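Local structure of alkylhydroperoxidase AhpD core (Rhodospirillum rubrum, 2OUW) at residues H105-V108 with L109-G113. The protein is probably an oxidoreductase of the carboxymuconolactone decarboxylase family, related to the AhpD alkylhydroperoxidases that help to remove peroxides. Residues are numbered along the deposited sequence; the frame is centred on the assembly and turned at random.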
ATOM      1  N   HIS B 105      10.400  21.448   5.197  1.00 36.10           N
ATOM      2  CA  HIS B 105       9.649  20.711   4.180  1.00 35.00           C
ATOM      3  C   HIS B 105      10.548  19.809   3.349  1.00 33.66           C
ATOM      4  O   HIS B 105      10.217  18.651   3.085  1.00 35.12           O
ATOM      5  CB  HIS B 105       8.907  21.712   3.265  1.00 36.96           C
ATOM      6  CG  HIS B 105       7.849  21.078   2.415  1.00 36.18           C
ATOM      7  ND1 HIS B 105       7.224  21.745   1.391  1.00 38.58           N
ATOM      8  CD2 HIS B 105       7.303  19.838   2.443  1.00 39.25           C
ATOM      9  CE1 HIS B 105       6.327  20.952   0.832  1.00 40.79           C
ATOM     10  NE2 HIS B 105       6.353  19.786   1.451  1.00 34.40           N
ATOM     11  N   ALA B 106      11.699  20.339   2.956  1.00 36.00           N
ATOM     12  CA  ALA B 106      12.634  19.621   2.112  1.00 35.60           C
ATOM     13  C   ALA B 106      13.152  18.394   2.855  1.00 37.10           C
ATOM     14  O   ALA B 106      13.261  17.302   2.287  1.00 37.33           O
ATOM     15  CB  ALA B 106      13.755  20.518   1.710  1.00 35.80           C
ATOM     16  N   GLU B 107      13.441  18.570   4.143  1.00 38.01           N
ATOM     17  CA  GLU B 107      13.900  17.469   4.992  1.00 39.33           C
ATOM     18  C   GLU B 107      12.813  16.408   5.196  1.00 38.27           C
ATOM     19  O   GLU B 107      13.094  15.220   5.116  1.00 39.70           O
ATOM     20  CB  GLU B 107      14.441  18.021   6.329  1.00 39.76           C
ATOM     21  CG  GLU B 107      14.820  16.974   7.374  1.00 48.00           C
ATOM     22  CD  GLU B 107      16.059  16.164   7.022  1.00 55.57           C
ATOM     23  OE1 GLU B 107      16.748  16.476   6.028  1.00 57.47           O
ATOM     24  OE2 GLU B 107      16.350  15.188   7.751  1.00 61.40           O
ATOM     25  N   VAL B 108      11.567  16.828   5.411  1.00 38.09           N
ATOM     26  CA  VAL B 108      10.443  15.874   5.533  1.00 37.32           C
ATOM     27  C   VAL B 108      10.351  15.017   4.273  1.00 36.83           C
ATOM     28  O   VAL B 108      10.255  13.793   4.341  1.00 36.93           O
ATOM     29  CB  VAL B 108       9.084  16.587   5.781  1.00 35.79           C
ATOM     30  CG1 VAL B 108       7.940  15.588   5.722  1.00 41.51           C
ATOM     31  CG2 VAL B 108       9.076  17.300   7.113  1.00 34.84           C
ATOM     32  N   LEU B 109      10.431  15.671   3.122  1.00 36.47           N
ATOM     33  CA  LEU B 109      10.417  14.960   1.841  1.00 37.84           C
ATOM     34  C   LEU B 109      11.552  13.983   1.719  1.00 38.88           C
ATOM     35  O   LEU B 109      11.356  12.807   1.338  1.00 36.62           O
ATOM     36  CB  LEU B 109      10.472  15.951   0.674  1.00 40.51           C
ATOM     37  CG  LEU B 109       9.190  16.751   0.412  1.00 38.76           C
ATOM     38  CD1 LEU B 109       9.384  17.733  -0.725  1.00 42.65           C
ATOM     39  CD2 LEU B 109       8.064  15.900   0.064  1.00 42.03           C
ATOM     40  N   ALA B 110      12.738  14.463   2.053  1.00 38.38           N
ATOM     41  CA  ALA B 110      13.928  13.623   2.028  1.00 39.34           C
ATOM     42  C   ALA B 110      13.777  12.349   2.865  1.00 37.61           C
ATOM     43  O   ALA B 110      14.188  11.258   2.442  1.00 38.73           O
ATOM     44  CB  ALA B 110      15.173  14.440   2.483  1.00 39.34           C
ATOM     45  N   ILE B 111      13.198  12.490   4.050  1.00 37.89           N
ATOM     46  CA  ILE B 111      12.984  11.349   4.928  1.00 39.16           C
ATOM     47  C   ILE B 111      11.945  10.407   4.330  1.00 38.95           C
ATOM     48  O   ILE B 111      12.113   9.199   4.371  1.00 38.61           O
ATOM     49  CB  ILE B 111      12.528  11.802   6.310  1.00 42.00           C
ATOM     50  CG1 ILE B 111      13.646  12.595   6.994  1.00 42.96           C
ATOM     51  CG2 ILE B 111      12.124  10.599   7.170  1.00 38.71           C
ATOM     52  CD1 ILE B 111      13.190  13.328   8.211  1.00 46.11           C
ATOM     53  N   ILE B 112      10.869  10.966   3.783  1.00 39.18           N
ATOM     54  CA  ILE B 112       9.798  10.160   3.207  1.00 40.38           C
ATOM     55  C   ILE B 112      10.380   9.341   2.039  1.00 40.52           C
ATOM     56  O   ILE B 112      10.192   8.130   1.978  1.00 41.37           O
ATOM     57  CB  ILE B 112       8.625  11.035   2.741  1.00 39.59           C
ATOM     58  CG1 ILE B 112       7.872  11.656   3.934  1.00 37.96           C
ATOM     59  CG2 ILE B 112       7.682  10.245   1.870  1.00 45.79           C
ATOM     60  CD1 ILE B 112       6.994  12.883   3.511  1.00 46.27           C
ATOM     61  N   GLY B 113      11.143   9.984   1.156  1.00 41.23           N
ATOM     62  CA  GLY B 113      11.810   9.256   0.058  1.00 39.71           C
ATOM     63  C   GLY B 113      12.777   8.164   0.514  1.00 40.72           C
ATOM     64  O   GLY B 113      12.752   7.034   0.009  1.00 43.10           O
TER
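L109 gives its backbone N-H to the carbonyl oxygen of H105, an N to O distance of 3.0 Å. Its side chain approaches the H105 ring: with CG beside the backbone N (chi1 -73°) and an extended chi2, CD1 comes over one face of the imidazole, offset toward the rim, while CG lies 4.1 Å from CD2 of the ring. The next N-H, that of A110, bonds to A106 O at 2.9 Å, and the small A110 side chain packs on R51 of a neighbouring subunit. I111 N donates to E107 O, which I111 CG1 also approaches to 3.3 Å; beside this bond the two side chains cross, the I111 CD1 methyl 3.7 Å from E107 OE2. The bend of E107 at chi2 (70°) brings OE2, rather than OE1, alongside this methyl; OE2 also forms a long, weak ion pair with R71 of another neighbouring subunit. An alanine in place of I111 removes CG1 and CD1, and would probably open a gap beside E107 O and against I74 of that same subunit, leaving the E107 carboxylate less confined. I112 N continues the series to V108 O, CD1 of I112 packs 3.6 Å from CG1 of V108, on the side facing helix 68-81, and G113 N to L109 O follows. The unbroken i to i+4 hydrogen bonds, with side-chain contacts at three of the four pairs from H105-L109 to V108-I112, are those of a regular alpha helix, here helix 102-125, buried among subunits of this all-helical six-chain assembly.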